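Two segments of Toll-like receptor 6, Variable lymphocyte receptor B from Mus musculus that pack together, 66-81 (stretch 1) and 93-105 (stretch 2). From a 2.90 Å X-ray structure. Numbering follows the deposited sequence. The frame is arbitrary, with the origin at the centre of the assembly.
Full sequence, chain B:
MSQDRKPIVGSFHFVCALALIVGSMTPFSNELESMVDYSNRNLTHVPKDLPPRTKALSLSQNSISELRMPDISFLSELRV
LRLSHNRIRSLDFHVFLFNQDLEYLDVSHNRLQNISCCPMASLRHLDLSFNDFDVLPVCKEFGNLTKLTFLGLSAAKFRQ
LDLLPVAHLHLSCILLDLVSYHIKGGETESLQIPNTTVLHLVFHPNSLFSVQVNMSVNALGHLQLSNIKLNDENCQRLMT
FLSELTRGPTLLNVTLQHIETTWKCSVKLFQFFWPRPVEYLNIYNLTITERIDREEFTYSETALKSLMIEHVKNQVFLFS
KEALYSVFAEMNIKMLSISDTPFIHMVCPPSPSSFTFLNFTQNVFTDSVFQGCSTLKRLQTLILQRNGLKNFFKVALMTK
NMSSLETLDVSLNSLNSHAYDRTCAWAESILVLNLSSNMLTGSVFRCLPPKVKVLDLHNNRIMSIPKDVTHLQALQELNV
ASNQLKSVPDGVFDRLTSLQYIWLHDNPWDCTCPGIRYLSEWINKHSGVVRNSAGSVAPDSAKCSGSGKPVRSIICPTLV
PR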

ATOM      1  N   GLU B  66      -6.025  45.600 -29.891  1.00 83.83           N
ATOM      2  CA  GLU B  66      -6.047  45.791 -31.334  1.00 79.25           C
ATOM      3  C   GLU B  66      -4.677  45.468 -31.905  1.00 83.75           C
ATOM      4  O   GLU B  66      -3.664  45.608 -31.226  1.00 97.17           O
ATOM      5  CB  GLU B  66      -6.464  47.216 -31.693  1.00 76.73           C
ATOM      6  CG  GLU B  66      -5.686  48.296 -30.966  1.00 97.24           C
ATOM      7  CD  GLU B  66      -6.034  49.695 -31.453  1.00115.70           C
ATOM      8  OE1 GLU B  66      -6.970  49.823 -32.272  1.00116.04           O
ATOM      9  OE2 GLU B  66      -5.370  50.665 -31.017  1.00122.57           O
ATOM     10  N   LEU B  67      -4.644  45.011 -33.146  1.00 75.15           N
ATOM     11  CA  LEU B  67      -3.385  44.658 -33.773  1.00 78.90           C
ATOM     12  C   LEU B  67      -3.263  45.402 -35.092  1.00 86.52           C
ATOM     13  O   LEU B  67      -3.701  44.904 -36.132  1.00 82.96           O
ATOM     14  CB  LEU B  67      -3.296  43.143 -33.986  1.00 76.55           C
ATOM     15  CG  LEU B  67      -2.049  42.581 -34.675  1.00 75.01           C
ATOM     16  CD1 LEU B  67      -0.812  42.893 -33.870  1.00 61.06           C
ATOM     17  CD2 LEU B  67      -2.168  41.083 -34.893  1.00 79.01           C
ATOM     18  N   ARG B  68      -2.687  46.603 -35.037  1.00 91.08           N
ATOM     19  CA  ARG B  68      -2.510  47.441 -36.223  1.00 95.08           C
ATOM     20  C   ARG B  68      -1.273  47.022 -36.999  1.00 89.13           C
ATOM     21  O   ARG B  68      -0.380  46.378 -36.448  1.00 87.87           O
ATOM     22  CB  ARG B  68      -2.393  48.914 -35.837  1.00104.73           C
ATOM     23  CG  ARG B  68      -3.673  49.517 -35.290  1.00122.15           C
ATOM     24  CD  ARG B  68      -4.886  49.090 -36.112  1.00134.85           C
ATOM     25  NE  ARG B  68      -6.056  49.925 -35.848  1.00144.48           N
ATOM     26  CZ  ARG B  68      -7.311  49.487 -35.888  1.00150.92           C
ATOM     27  NH1 ARG B  68      -7.566  48.214 -36.169  1.00149.45           N
ATOM     28  NH2 ARG B  68      -8.311  50.322 -35.637  1.00153.65           N
ATOM     29  N   MET B  69      -1.217  47.388 -38.275  1.00 76.45           N
ATOM     30  CA  MET B  69      -0.067  47.032 -39.101  1.00 81.92           C
ATOM     31  C   MET B  69       1.256  47.530 -38.498  1.00 94.17           C
ATOM     32  O   MET B  69       2.195  46.745 -38.322  1.00 91.23           O
ATOM     33  CB  MET B  69      -0.236  47.543 -40.536  1.00 82.54           C
ATOM     34  CG  MET B  69       0.740  46.933 -41.543  1.00 79.15           C
ATOM     35  SD  MET B  69       0.429  47.465 -43.241  1.00120.80           S
ATOM     36  CE  MET B  69       0.800  49.213 -43.110  1.00 95.39           C
ATOM     37  N   PRO B  70       1.333  48.832 -38.161  1.00 98.73           N
ATOM     38  CA  PRO B  70       2.607  49.361 -37.666  1.00 87.35           C
ATOM     39  C   PRO B  70       3.042  48.650 -36.394  1.00 74.13           C
ATOM     40  O   PRO B  70       4.163  48.873 -35.954  1.00 69.15           O
ATOM     41  CB  PRO B  70       2.292  50.834 -37.366  1.00 87.57           C
ATOM     42  CG  PRO B  70       1.038  51.134 -38.108  1.00 91.14           C
ATOM     43  CD  PRO B  70       0.270  49.853 -38.141  1.00 98.92           C
ATOM     44  N   ASP B  71       2.170  47.818 -35.825  1.00 70.97           N
ATOM     45  CA  ASP B  71       2.501  47.029 -34.636  1.00 86.35           C
ATOM     46  C   ASP B  71       3.414  45.843 -34.940  1.00 81.98           C
ATOM     47  O   ASP B  71       4.179  45.423 -34.068  1.00 83.26           O
ATOM     48  CB  ASP B  71       1.237  46.510 -33.938  1.00 98.86           C
ATOM     49  CG  ASP B  71       0.527  47.577 -33.134  1.00100.46           C
ATOM     50  OD1 ASP B  71       0.703  48.773 -33.454  1.00103.34           O
ATOM     51  OD2 ASP B  71      -0.208  47.215 -32.187  1.00 91.97           O
ATOM     52  N   ILE B  72       3.322  45.298 -36.158  1.00 75.07           N
ATOM     53  CA  ILE B  72       4.137  44.141 -36.558  1.00 71.02           C
ATOM     54  C   ILE B  72       4.846  44.269 -37.917  1.00 68.72           C
ATOM     55  O   ILE B  72       5.517  43.331 -38.351  1.00 64.92           O
ATOM     56  CB  ILE B  72       3.325  42.818 -36.572  1.00 75.34           C
ATOM     57  CG1 ILE B  72       1.978  43.035 -37.253  1.00 69.85           C
ATOM     58  CG2 ILE B  72       3.156  42.219 -35.160  1.00 47.38           C
ATOM     59  CD1 ILE B  72       1.311  41.758 -37.602  1.00 69.80           C
ATOM     60  N   SER B  73       4.706  45.418 -38.577  1.00 68.59           N
ATOM     61  CA  SER B  73       5.375  45.683 -39.860  1.00 73.93           C
ATOM     62  C   SER B  73       6.844  45.276 -39.874  1.00 80.12           C
ATOM     63  O   SER B  73       7.315  44.655 -40.826  1.00 77.44           O
ATOM     64  CB  SER B  73       5.309  47.174 -40.214  1.00 83.02           C
ATOM     65  OG  SER B  73       3.988  47.685 -40.193  1.00 90.21           O
ATOM     66  N   PHE B  74       7.563  45.655 -38.818  1.00 89.31           N
ATOM     67  CA  PHE B  74       9.023  45.522 -38.752  1.00 90.22           C
ATOM     68  C   PHE B  74       9.536  44.081 -38.607  1.00 95.57           C
ATOM     69  O   PHE B  74      10.670  43.784 -38.994  1.00108.36           O
ATOM     70  CB  PHE B  74       9.585  46.389 -37.616  1.00 83.11           C
ATOM     71  CG  PHE B  74       9.086  45.994 -36.252  1.00 83.72           C
ATOM     72  CD1 PHE B  74       9.868  45.221 -35.412  1.00 78.75           C
ATOM     73  CD2 PHE B  74       7.823  46.378 -35.820  1.00 85.24           C
ATOM     74  CE1 PHE B  74       9.407  44.846 -34.167  1.00 82.94           C
ATOM     75  CE2 PHE B  74       7.353  46.003 -34.574  1.00 86.72           C
ATOM     76  CZ  PHE B  74       8.146  45.235 -33.749  1.00 88.05           C
ATOM     77  N   LEU B  75       8.718  43.196 -38.042  1.00 79.15           N
ATOM     78  CA  LEU B  75       9.129  41.814 -37.828  1.00 73.28           C
ATOM     79  C   LEU B  75       9.003  41.015 -39.115  1.00 74.48           C
ATOM     80  O   LEU B  75       8.235  40.064 -39.189  1.00 79.35           O
ATOM     81  CB  LEU B  75       8.284  41.176 -36.729  1.00 69.34           C
ATOM     82  CG  LEU B  75       8.347  41.918 -35.400  1.00 75.73           C
ATOM     83  CD1 LEU B  75       7.039  41.822 -34.640  1.00 73.61           C
ATOM     84  CD2 LEU B  75       9.503  41.386 -34.571  1.00 84.92           C
ATOM     85  N   SER B  76       9.780  41.397 -40.118  1.00 73.59           N
ATOM     86  CA  SER B  76       9.653  40.844 -41.462  1.00 74.54           C
ATOM     87  C   SER B  76       9.912  39.345 -41.553  1.00 78.82           C
ATOM     88  O   SER B  76       9.538  38.711 -42.541  1.00102.51           O
ATOM     89  CB  SER B  76      10.586  41.576 -42.434  1.00 81.94           C
ATOM     90  OG  SER B  76      11.853  40.937 -42.504  1.00 81.54           O
ATOM     91  N   GLU B  77      10.540  38.778 -40.531  1.00 68.79           N
ATOM     92  CA  GLU B  77      10.971  37.383 -40.584  1.00 71.59           C
ATOM     93  C   GLU B  77      10.049  36.462 -39.803  1.00 66.46           C
ATOM     94  O   GLU B  77      10.263  35.252 -39.778  1.00 66.03           O
ATOM     95  CB  GLU B  77      12.380  37.254 -40.011  1.00 91.08           C
ATOM     96  CG  GLU B  77      13.310  36.406 -40.840  1.00 99.90           C
ATOM     97  CD  GLU B  77      14.140  37.250 -41.781  1.00106.14           C
ATOM     98  OE1 GLU B  77      15.355  37.381 -41.515  1.00121.46           O
ATOM     99  OE2 GLU B  77      13.581  37.796 -42.764  1.00 89.69           O
ATOM    100  N   LEU B  78       9.038  37.048 -39.164  1.00 75.74           N
ATOM    101  CA  LEU B  78       8.133  36.333 -38.262  1.00 81.59           C
ATOM    102  C   LEU B  78       7.508  35.097 -38.902  1.00 83.81           C
ATOM    103  O   LEU B  78       6.931  35.185 -39.981  1.00 94.53           O
ATOM    104  CB  LEU B  78       7.027  37.275 -37.766  1.00 77.13           C
ATOM    105  CG  LEU B  78       6.229  36.744 -36.576  1.00 77.81           C
ATOM    106  CD1 LEU B  78       7.194  36.266 -35.524  1.00 86.20           C
ATOM    107  CD2 LEU B  78       5.325  37.803 -35.997  1.00 74.68           C
ATOM    108  N   ARG B  79       7.640  33.950 -38.241  1.00 70.59           N
ATOM    109  CA  ARG B  79       6.997  32.725 -38.690  1.00 69.37           C
ATOM    110  C   ARG B  79       5.855  32.395 -37.746  1.00 64.05           C
ATOM    111  O   ARG B  79       4.788  31.948 -38.162  1.00 80.92           O
ATOM    112  CB  ARG B  79       7.969  31.548 -38.694  1.00 75.95           C
ATOM    113  CG  ARG B  79       9.108  31.607 -39.696  1.00 96.15           C
ATOM    114  CD  ARG B  79       9.940  30.316 -39.613  1.00125.03           C
ATOM    115  NE  ARG B  79      10.584  30.113 -38.302  1.00148.54           N
ATOM    116  CZ  ARG B  79      10.124  29.319 -37.327  1.00146.83           C
ATOM    117  NH1 ARG B  79       8.994  28.637 -37.497  1.00147.02           N
ATOM    118  NH2 ARG B  79      10.794  29.211 -36.176  1.00130.93           N
ATOM    119  N   VAL B  80       6.090  32.616 -36.465  1.00 46.91           N
ATOM    120  CA  VAL B  80       5.139  32.232 -35.437  1.00 52.47           C
ATOM    121  C   VAL B  80       4.708  33.432 -34.607  1.00 59.99           C
ATOM    122  O   VAL B  80       5.537  34.224 -34.164  1.00 55.16           O
ATOM    123  CB  VAL B  80       5.752  31.167 -34.519  1.00 52.21           C
ATOM    124  CG1 VAL B  80       4.851  30.886 -33.322  1.00 36.87           C
ATOM    125  CG2 VAL B  80       6.070  29.905 -35.328  1.00 48.44           C
ATOM    126  N   LEU B  81       3.401  33.578 -34.420  1.00 63.16           N
ATOM    127  CA  LEU B  81       2.858  34.630 -33.569  1.00 64.63           C
ATOM    128  C   LEU B  81       1.770  34.020 -32.700  1.00 58.16           C
ATOM    129  O   LEU B  81       0.746  33.580 -33.204  1.00 63.52           O
ATOM    130  CB  LEU B  81       2.301  35.780 -34.412  1.00 63.27           C
ATOM    131  CG  LEU B  81       1.479  36.858 -33.700  1.00 59.54           C
ATOM    132  CD1 LEU B  81       2.346  37.760 -32.834  1.00 49.70           C
ATOM    133  CD2 LEU B  81       0.709  37.679 -34.728  1.00 61.07           C
ATOM    134  N   PHE B  93      -6.755  40.838 -41.500  1.00 73.88           N
ATOM    135  CA  PHE B  93      -5.661  40.037 -42.053  1.00 70.43           C
ATOM    136  C   PHE B  93      -4.720  40.787 -42.994  1.00 76.26           C
ATOM    137  O   PHE B  93      -3.728  40.227 -43.444  1.00 80.49           O
ATOM    138  CB  PHE B  93      -6.185  38.800 -42.783  1.00 66.47           C
ATOM    139  CG  PHE B  93      -6.634  37.706 -41.875  1.00 65.90           C
ATOM    140  CD1 PHE B  93      -7.919  37.205 -41.956  1.00 70.46           C
ATOM    141  CD2 PHE B  93      -5.777  37.172 -40.938  1.00 65.91           C
ATOM    142  CE1 PHE B  93      -8.339  36.189 -41.112  1.00 68.96           C
ATOM    143  CE2 PHE B  93      -6.195  36.157 -40.089  1.00 69.84           C
ATOM    144  CZ  PHE B  93      -7.480  35.666 -40.177  1.00 63.34           C
ATOM    145  N   HIS B  94      -5.032  42.036 -43.317  1.00 82.60           N
ATOM    146  CA  HIS B  94      -4.138  42.818 -44.169  1.00 87.74           C
ATOM    147  C   HIS B  94      -3.027  43.389 -43.292  1.00 88.70           C
ATOM    148  O   HIS B  94      -1.906  43.653 -43.739  1.00 96.41           O
ATOM    149  CB  HIS B  94      -4.902  43.929 -44.899  1.00 91.71           C
ATOM    150  CG  HIS B  94      -4.064  44.694 -45.878  1.00110.03           C
ATOM    151  ND1 HIS B  94      -3.666  44.168 -47.089  1.00119.05           N
ATOM    152  CD2 HIS B  94      -3.543  45.944 -45.822  1.00115.65           C
ATOM    153  CE1 HIS B  94      -2.939  45.059 -47.738  1.00119.11           C
ATOM    154  NE2 HIS B  94      -2.847  46.146 -46.991  1.00117.99           N
ATOM    155  N   VAL B  95      -3.363  43.569 -42.025  1.00 80.08           N
ATOM    156  CA  VAL B  95      -2.411  43.969 -41.006  1.00 80.93           C
ATOM    157  C   VAL B  95      -1.065  43.226 -41.121  1.00 77.29           C
ATOM    158  O   VAL B  95      -0.014  43.806 -40.866  1.00 68.87           O
ATOM    159  CB  VAL B  95      -3.057  43.778 -39.619  1.00 79.35           C
ATOM    160  CG1 VAL B  95      -2.090  43.145 -38.628  1.00 72.19           C
ATOM    161  CG2 VAL B  95      -3.666  45.097 -39.129  1.00 71.51           C
ATOM    162  N   PHE B  96      -1.105  41.957 -41.529  1.00 78.75           N
ATOM    163  CA  PHE B  96       0.108  41.149 -41.699  1.00 73.83           C
ATOM    164  C   PHE B  96       0.802  41.335 -43.059  1.00 79.33           C
ATOM    165  O   PHE B  96       1.546  40.453 -43.503  1.00 69.41           O
ATOM    166  CB  PHE B  96      -0.202  39.661 -41.520  1.00 59.76           C
ATOM    167  CG  PHE B  96      -0.822  39.319 -40.205  1.00 63.97           C
ATOM    168  CD1 PHE B  96      -2.142  38.927 -40.131  1.00 74.19           C
ATOM    169  CD2 PHE B  96      -0.085  39.375 -39.045  1.00 77.96           C
ATOM    170  CE1 PHE B  96      -2.721  38.600 -38.922  1.00 80.78           C
ATOM    171  CE2 PHE B  96      -0.660  39.059 -37.824  1.00 87.92           C
ATOM    172  CZ  PHE B  96      -1.983  38.670 -37.765  1.00 88.42           C
ATOM    173  N   LEU B  97       0.573  42.469 -43.717  1.00 83.42           N
ATOM    174  CA  LEU B  97       1.057  42.640 -45.086  1.00 83.45           C
ATOM    175  C   LEU B  97       2.550  42.351 -45.233  1.00 88.60           C
ATOM    176  O   LEU B  97       2.969  41.752 -46.220  1.00 88.18           O
ATOM    177  CB  LEU B  97       0.713  44.032 -45.635  1.00 85.80           C
ATOM    178  CG  LEU B  97       1.393  44.478 -46.945  1.00 88.48           C
ATOM    179  CD1 LEU B  97       1.376  43.408 -48.032  1.00 81.50           C
ATOM    180  CD2 LEU B  97       0.784  45.772 -47.472  1.00 87.24           C
ATOM    181  N   PHE B  98       3.348  42.753 -44.247  1.00 90.04           N
ATOM    182  CA  PHE B  98       4.803  42.682 -44.386  1.00 88.79           C
ATOM    183  C   PHE B  98       5.454  41.445 -43.745  1.00 82.94           C
ATOM    184  O   PHE B  98       6.661  41.217 -43.894  1.00 83.41           O
ATOM    185  CB  PHE B  98       5.462  43.985 -43.907  1.00 84.25           C
ATOM    186  CG  PHE B  98       5.149  45.179 -44.776  1.00 81.81           C
ATOM    187  CD1 PHE B  98       4.179  46.098 -44.396  1.00 88.43           C
ATOM    188  CD2 PHE B  98       5.821  45.379 -45.977  1.00 83.27           C
ATOM    189  CE1 PHE B  98       3.884  47.203 -45.196  1.00 93.28           C
ATOM    190  CE2 PHE B  98       5.530  46.477 -46.782  1.00 89.81           C
ATOM    191  CZ  PHE B  98       4.561  47.391 -46.388  1.00 92.62           C
ATOM    192  N   ASN B  99       4.651  40.647 -43.052  1.00 75.82           N
ATOM    193  CA  ASN B  99       5.104  39.357 -42.554  1.00 80.87           C
ATOM    194  C   ASN B  99       4.777  38.247 -43.568  1.00 83.19           C
ATOM    195  O   ASN B  99       3.930  37.381 -43.335  1.00 79.97           O
ATOM    196  CB  ASN B  99       4.482  39.056 -41.189  1.00 84.15           C
ATOM    197  CG  ASN B  99       4.301  40.302 -40.338  1.00 81.59           C
ATOM    198  OD1 ASN B  99       3.516  41.190 -40.659  1.00 79.81           O
ATOM    199  ND2 ASN B  99       5.020  40.359 -39.235  1.00 90.42           N
ATOM    200  N   GLN B 100       5.463  38.305 -44.705  1.00 81.59           N
ATOM    201  CA  GLN B 100       5.345  37.324 -45.779  1.00 79.83           C
ATOM    202  C   GLN B 100       5.689  35.888 -45.369  1.00 79.24           C
ATOM    203  O   GLN B 100       5.582  34.973 -46.177  1.00 90.48           O
ATOM    204  CB  GLN B 100       6.270  37.716 -46.941  1.00 91.02           C
ATOM    205  CG  GLN B 100       6.086  39.127 -47.466  1.00111.83           C
ATOM    206  CD  GLN B 100       4.762  39.299 -48.195  1.00138.33           C
ATOM    207  OE1 GLN B 100       3.980  38.350 -48.327  1.00136.10           O
ATOM    208  NE2 GLN B 100       4.504  40.516 -48.675  1.00151.71           N
ATOM    209  N   ASP B 101       6.124  35.677 -44.138  1.00 67.88           N
ATOM    210  CA  ASP B 101       6.656  34.373 -43.778  1.00 71.00           C
ATOM    211  C   ASP B 101       5.838  33.727 -42.675  1.00 76.59           C
ATOM    212  O   ASP B 101       6.125  32.603 -42.249  1.00 79.37           O
ATOM    213  CB  ASP B 101       8.116  34.497 -43.331  1.00 91.89           C
ATOM    214  CG  ASP B 101       9.077  34.671 -44.497  1.00105.74           C
ATOM    215  OD1 ASP B 101       8.644  34.520 -45.662  1.00111.35           O
ATOM    216  OD2 ASP B 101      10.269  34.957 -44.244  1.00105.27           O
ATOM    217  N   LEU B 102       4.819  34.447 -42.215  1.00 69.93           N
ATOM    218  CA  LEU B 102       4.029  34.002 -41.077  1.00 58.25           C
ATOM    219  C   LEU B 102       3.294  32.698 -41.385  1.00 67.75           C
ATOM    220  O   LEU B 102       2.431  32.648 -42.281  1.00 70.97           O
ATOM    221  CB  LEU B 102       3.054  35.102 -40.652  1.00 57.46           C
ATOM    222  CG  LEU B 102       2.227  34.850 -39.388  1.00 65.99           C
ATOM    223  CD1 LEU B 102       3.077  34.873 -38.123  1.00 57.83           C
ATOM    224  CD2 LEU B 102       1.119  35.882 -39.305  1.00 79.13           C
ATOM    225  N   GLU B 103       3.641  31.639 -40.655  1.00 64.71           N
ATOM    226  CA  GLU B 103       2.963  30.360 -40.850  1.00 75.38           C
ATOM    227  C   GLU B 103       2.129  29.859 -39.669  1.00 75.22           C
ATOM    228  O   GLU B 103       1.264  28.998 -39.840  1.00 79.40           O
ATOM    229  CB  GLU B 103       3.929  29.280 -41.333  1.00 74.17           C
ATOM    230  CG  GLU B 103       5.277  29.278 -40.686  1.00 77.40           C
ATOM    231  CD  GLU B 103       6.285  28.513 -41.523  1.00 93.50           C
ATOM    232  OE1 GLU B 103       6.789  27.472 -41.048  1.00 98.88           O
ATOM    233  OE2 GLU B 103       6.552  28.939 -42.671  1.00 94.99           O
ATOM    234  N   TYR B 104       2.370  30.397 -38.481  1.00 67.29           N
ATOM    235  CA  TYR B 104       1.597  29.990 -37.314  1.00 58.13           C
ATOM    236  C   TYR B 104       1.030  31.221 -36.618  1.00 61.41           C
ATOM    237  O   TYR B 104       1.767  32.071 -36.123  1.00 64.89           O
ATOM    238  CB  TYR B 104       2.455  29.125 -36.385  1.00 47.09           C
ATOM    239  CG  TYR B 104       1.833  28.688 -35.074  1.00 51.09           C
ATOM    240  CD1 TYR B 104       1.807  27.348 -34.707  1.00 35.19           C
ATOM    241  CD2 TYR B 104       1.318  29.621 -34.179  1.00 65.09           C
ATOM    242  CE1 TYR B 104       1.260  26.944 -33.484  1.00 47.97           C
ATOM    243  CE2 TYR B 104       0.763  29.235 -32.963  1.00 64.77           C
ATOM    244  CZ  TYR B 104       0.738  27.899 -32.615  1.00 60.41           C
ATOM    245  OH  TYR B 104       0.193  27.541 -31.396  1.00 58.11           O
ATOM    246  N   LEU B 105      -0.295  31.312 -36.611  1.00 62.98           N
ATOM    247  CA  LEU B 105      -1.005  32.405 -35.967  1.00 67.01           C
ATOM    248  C   LEU B 105      -2.065  31.829 -35.031  1.00 64.17           C
ATOM    249  O   LEU B 105      -2.938  31.081 -35.461  1.00 62.47           O
ATOM    250  CB  LEU B 105      -1.643  33.309 -37.025  1.00 71.98           C
ATOM    251  CG  LEU B 105      -2.623  34.391 -36.564  1.00 68.25           C
ATOM    252  CD1 LEU B 105      -2.078  35.125 -35.367  1.00 67.00           C
ATOM    253  CD2 LEU B 105      -2.918  35.361 -37.700  1.00 64.10           C
TER

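The two stretches run alongside one another, each a series of turns leading into the start of a strand, and the contact reads as a set of knobs seated in pockets built by residues of the other stretch. Together they bury 1038 Å² of surface.

Val-95 has more of its surface covered by the other stretch than any other residue in the contact. Leu-67, Met-69 and Ile-72 form its hollow: Val-95 CG1 lies 4.0 Å from Leu-67 CG and 3.8 Å from Ile-72 CD1, while Val-95 CG2 comes within 3.0 Å of Leu-67 O. That last approach is tight, and the chi1 of Val-95, 137°, lies between wells.

Phe-96 packs by another route. Its CA-to-CB bond points away from stretch 1, yet the ring comes back to it and meets three aliphatic side chains. Leu-81 CD2 sits at the ring edge, 3.7 Å from Phe-96 CE2; Leu-67 CD2 is 3.8 Å from Phe-96 CZ; and Ile-72 CD1 presses to 3.1 Å from Phe-96 CD2, very close for two carbons. One large flat residue thus links the start of stretch 1 to its end.

On the surface, Met-69 reaches along Val-95 and Leu-97 to Phe-98. Its SD stands 4.0 Å from Phe-98 CE1, near the ring plane, so the sulfur meets the edge of the ring.

Asn-99 is a polar plug in a buried place. Its side-chain end reaches into the turns of stretch 1, where Asn-99 ND2 donates a hydrogen bond to Ile-72 O at 3.1 Å; Leu-75 O is also near, 3.2 Å from Asn-99 ND2. The rule is plain: an amide can fill a hollow between turns when a backbone carbonyl is there to receive it.

Farther along, Leu-102 fills the gap between Leu-78 and Leu-81. Leu-102 CD1 lies 4.0 Å from Leu-78 CG and 3.9 Å from Leu-81 CB, so one methyl touches both.

The strands then join in parallel register. Arg-79 O accepts from both Glu-103 N (2.8 Å) and Tyr-104 N (2.9 Å), and Leu-81 N donates to Tyr-104 O at 2.8 Å. The alternation of the strands sorts the side chains. Val-80 and Tyr-104 share one face, with Val-80 CG2 3.8 Å from Tyr-104 CB; Leu-81 and Leu-105 share the other, with Leu-81 CD2 3.8 Å from Leu-105 CD1. Leu-81 therefore extends the same buried apolar packing that holds Phe-96 and Leu-102, while the partly exposed Val-80 and Tyr-104 cover the other face.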